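Local structure of ABC transporter binding protein AcbH (Actinoplanes, 3OO8) at residues N275-V283 with I353-I361. The protein binds beta-D-galactopyranose as the extracellular solute receptor of a bacterial ABC transporter, probably delivering the sugar for uptake. The protein carries 2 engineered substitutions. Numbering follows the deposited sequence.
Sequences NLPDLDFFV and IQKKSVAEI. With SO4 (sulfate ion), chain B.
F281 and K356 carry this contact, a worked example of a helix packed along a sheet strand, with one aromatic ring at the centre of the contact, in the class 2 solute-binding fold. Strand 279-282 pairs antiparallel with strand 134-147 in a mixed sheet, and helix 353-361 runs nearly parallel to it, the axes 9.3 Å apart and 9° from alignment. The F281 ring reaches toward the helix, and the lysine chain and the ring point opposite ways as they pass: K356 CD sits over one face, 3.9 Å from the ring centroid, in a CH-pi contact, while K356 CG comes within 3.4 Å of F281 CZ. The ring edge meets helix backbone, with I353 O and S357 N close to its plane. E360 CG approaches F281 CE1 obliquely, and E360 OE1 touches V283 CG1; the other carboxylate oxygen of E360 pairs with K363. At the opposite end of the strand, the I353 CD1 methyl touches both L279 CG and F281 CD2, 4.3 Å from each.

Behind this first shell, CG of K356 stands anti to the backbone N (chi1 -170°), leading the chain across the ring before a bend at chi4 turns NZ to a sulfate, probably from the crystallisation liquor, through two weak hydrogen bonds. D280 lies roughly perpendicular to the lysine chain; its OD2 lies 2.7 Å from sulfate O1, and its OD1 accepts a hydrogen bond from F281 N, tying the carboxylate to the backbone that carries the ring. On the helix, I353 O is gripped by two donors from opposite faces of its carbonyl plane: S357 N, and S357 OG at 2.7 Å.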
loop_
_atom_site.group_PDB
_atom_site.type_symbol
_atom_site.label_atom_id
_atom_site.label_comp_id
_atom_site.label_asym_id
_atom_site.label_seq_id
_atom_site.Cartn_x
_atom_site.Cartn_y
_atom_site.Cartn_z
ATOM N N ASN A 275 10.525 -1.254 -22.853
ATOM C CA ASN A 275 10.611 0.098 -22.291
ATOM C C ASN A 275 10.932 0.130 -20.794
ATOM O O ASN A 275 11.389 1.160 -20.280
ATOM C CB ASN A 275 9.333 0.904 -22.567
ATOM C CG ASN A 275 9.136 1.209 -24.048
ATOM O OD1 ASN A 275 10.089 1.545 -24.751
ATOM N ND2 ASN A 275 7.897 1.108 -24.516
ATOM N N LEU A 276 10.711 -0.996 -20.125
ATOM C CA LEU A 276 10.945 -1.101 -18.675
ATOM C C LEU A 276 12.341 -0.671 -18.240
ATOM O O LEU A 276 12.510 -0.061 -17.189
ATOM C CB LEU A 276 10.620 -2.499 -18.179
ATOM C CG LEU A 276 10.724 -2.731 -16.671
ATOM C CD1 LEU A 276 9.655 -1.872 -15.986
ATOM C CD2 LEU A 276 10.495 -4.194 -16.381
ATOM N N PRO A 277 13.372 -0.972 -19.043
ATOM C CA PRO A 277 14.703 -0.510 -18.668
ATOM C C PRO A 277 14.828 1.010 -18.471
ATOM O O PRO A 277 15.700 1.456 -17.735
ATOM C CB PRO A 277 15.547 -0.938 -19.875
ATOM C CG PRO A 277 14.891 -2.199 -20.304
ATOM C CD PRO A 277 13.419 -1.881 -20.211
ATOM N N ASP A 278 13.976 1.797 -19.118
ATOM C CA ASP A 278 14.043 3.251 -19.020
ATOM C C ASP A 278 13.220 3.783 -17.837
ATOM O O ASP A 278 13.265 4.963 -17.532
ATOM C CB ASP A 278 13.527 3.857 -20.343
ATOM C CG ASP A 278 13.965 5.313 -20.577
ATOM O OD1 ASP A 278 15.043 5.728 -20.099
ATOM O OD2 ASP A 278 13.230 6.050 -21.283
ATOM N N LEU A 279 12.466 2.916 -17.184
ATOM C CA LEU A 279 11.585 3.363 -16.101
ATOM C C LEU A 279 12.335 3.503 -14.768
ATOM O O LEU A 279 13.120 2.626 -14.402
ATOM C CB LEU A 279 10.437 2.358 -15.943
ATOM C CG LEU A 279 9.335 2.799 -14.968
ATOM C CD1 LEU A 279 8.713 4.096 -15.437
ATOM C CD2 LEU A 279 8.292 1.719 -14.881
ATOM N N ASP A 280 12.117 4.616 -14.068
ATOM C CA ASP A 280 12.672 4.800 -12.732
ATOM C C ASP A 280 11.599 5.525 -11.924
ATOM O O ASP A 280 10.487 5.817 -12.420
ATOM C CB ASP A 280 13.955 5.646 -12.815
ATOM C CG ASP A 280 14.928 5.402 -11.673
ATOM O OD1 ASP A 280 14.542 4.942 -10.584
ATOM O OD2 ASP A 280 16.135 5.697 -11.872
ATOM N N PHE A 281 11.904 5.803 -10.664
ATOM C CA PHE A 281 10.959 6.579 -9.862
ATOM C C PHE A 281 11.663 7.365 -8.802
ATOM O O PHE A 281 12.851 7.147 -8.530
ATOM C CB PHE A 281 9.895 5.702 -9.187
ATOM C CG PHE A 281 10.441 4.725 -8.160
ATOM C CD1 PHE A 281 10.616 5.119 -6.840
ATOM C CD2 PHE A 281 10.662 3.386 -8.504
ATOM C CE1 PHE A 281 11.073 4.222 -5.873
ATOM C CE2 PHE A 281 11.105 2.481 -7.549
ATOM C CZ PHE A 281 11.319 2.881 -6.244
ATOM N N PHE A 282 10.957 8.365 -8.286
ATOM C CA PHE A 282 11.412 9.070 -7.091
ATOM C C PHE A 282 10.261 9.152 -6.102
ATOM O O PHE A 282 9.103 9.069 -6.490
ATOM C CB PHE A 282 12.051 10.440 -7.401
ATOM C CG PHE A 282 11.152 11.409 -8.171
ATOM C CD1 PHE A 282 10.211 12.174 -7.485
ATOM C CD2 PHE A 282 11.266 11.558 -9.543
ATOM C CE1 PHE A 282 9.404 13.062 -8.133
ATOM C CE2 PHE A 282 10.438 12.443 -10.205
ATOM C CZ PHE A 282 9.506 13.204 -9.495
ATOM N N VAL A 283 10.567 9.233 -4.800
ATOM C CA VAL A 283 9.478 9.393 -3.846
ATOM C C VAL A 283 8.834 10.773 -3.957
ATOM O O VAL A 283 9.467 11.763 -4.349
ATOM C CB VAL A 283 9.933 9.079 -2.390
ATOM C CG1 VAL A 283 10.590 7.724 -2.383
ATOM C CG2 VAL A 283 10.907 10.128 -1.830
ATOM N N ILE A 353 13.572 -2.051 -10.443
ATOM C CA ILE A 353 12.440 -1.375 -9.806
ATOM C C ILE A 353 12.267 -1.938 -8.402
ATOM O O ILE A 353 12.096 -1.163 -7.466
ATOM C CB ILE A 353 11.112 -1.569 -10.598
ATOM C CG1 ILE A 353 11.183 -0.832 -11.938
ATOM C CG2 ILE A 353 9.913 -0.989 -9.795
ATOM C CD1 ILE A 353 11.291 0.681 -11.773
ATOM N N GLN A 354 12.310 -3.263 -8.281
ATOM C CA GLN A 354 12.239 -3.909 -6.944
ATOM C C GLN A 354 13.408 -3.522 -6.050
ATOM O O GLN A 354 13.218 -3.237 -4.870
ATOM C CB GLN A 354 12.171 -5.429 -7.075
ATOM C CG GLN A 354 10.785 -5.905 -7.549
ATOM C CD GLN A 354 10.787 -7.388 -7.903
ATOM O OE1 GLN A 354 11.493 -7.819 -8.844
ATOM N NE2 GLN A 354 10.004 -8.183 -7.164
ATOM N N LYS A 355 14.626 -3.543 -6.586
ATOM C CA LYS A 355 15.752 -3.154 -5.767
ATOM C C LYS A 355 15.577 -1.740 -5.207
ATOM O O LYS A 355 15.832 -1.506 -4.040
ATOM C CB LYS A 355 17.037 -3.249 -6.585
ATOM C CG LYS A 355 17.346 -4.697 -6.911
ATOM C CD LYS A 355 18.554 -4.765 -7.837
ATOM C CE LYS A 355 19.002 -6.205 -8.054
ATOM N NZ LYS A 355 20.181 -6.245 -8.965
ATOM N N LYS A 356 15.146 -0.799 -6.042
ATOM C CA LYS A 356 14.941 0.548 -5.546
ATOM C C LYS A 356 13.760 0.603 -4.554
ATOM O O LYS A 356 13.798 1.346 -3.569
ATOM C CB LYS A 356 14.725 1.495 -6.717
ATOM C CG LYS A 356 14.754 2.947 -6.282
ATOM C CD LYS A 356 14.782 3.874 -7.501
ATOM C CE LYS A 356 14.783 5.329 -7.056
ATOM N NZ LYS A 356 16.010 5.695 -6.308
ATOM N N SER A 357 12.755 -0.227 -4.798
ATOM C CA SER A 357 11.577 -0.261 -3.914
ATOM C C SER A 357 11.978 -0.677 -2.493
ATOM O O SER A 357 11.542 -0.063 -1.510
ATOM C CB SER A 357 10.526 -1.239 -4.461
ATOM O OG SER A 357 10.030 -0.814 -5.747
ATOM N N VAL A 358 12.850 -1.682 -2.398
ATOM C CA VAL A 358 13.327 -2.155 -1.079
ATOM C C VAL A 358 14.034 -1.009 -0.376
ATOM O O VAL A 358 13.849 -0.780 0.817
ATOM C CB VAL A 358 14.375 -3.322 -1.266
ATOM C CG1 VAL A 358 15.234 -3.567 0.022
ATOM C CG2 VAL A 358 13.658 -4.576 -1.697
ATOM N N ALA A 359 14.897 -0.316 -1.112
ATOM C CA ALA A 359 15.659 0.768 -0.530
ATOM C C ALA A 359 14.762 1.909 -0.050
ATOM O O ALA A 359 14.880 2.357 1.090
ATOM C CB ALA A 359 16.670 1.286 -1.540
ATOM N N GLU A 360 13.822 2.329 -0.900
ATOM C CA GLU A 360 12.990 3.484 -0.571
ATOM C C GLU A 360 11.923 3.150 0.468
ATOM O O GLU A 360 11.666 3.930 1.378
ATOM C CB GLU A 360 12.380 4.105 -1.829
ATOM C CG GLU A 360 13.470 4.719 -2.720
ATOM C CD GLU A 360 14.266 5.803 -2.015
ATOM O OE1 GLU A 360 13.689 6.562 -1.186
ATOM O OE2 GLU A 360 15.473 5.920 -2.315
ATOM N N ILE A 361 11.298 1.978 0.366
ATOM C CA ILE A 361 10.389 1.599 1.437
ATOM C C ILE A 361 11.092 1.419 2.795
ATOM O O ILE A 361 10.573 1.808 3.854
ATOM C CB ILE A 361 9.592 0.328 1.074
ATOM C CG1 ILE A 361 8.749 0.601 -0.167
ATOM C CG2 ILE A 361 8.738 -0.092 2.281
ATOM C CD1 ILE A 361 8.121 -0.697 -0.783
HETATM S S SO4 B . 18.522 5.173 -9.434
HETATM O O1 SO4 B . 17.348 6.037 -9.489
HETATM O O2 SO4 B . 19.706 6.025 -9.354
HETATM O O3 SO4 B . 18.596 4.344 -10.637
HETATM O O4 SO4 B . 18.459 4.295 -8.268
#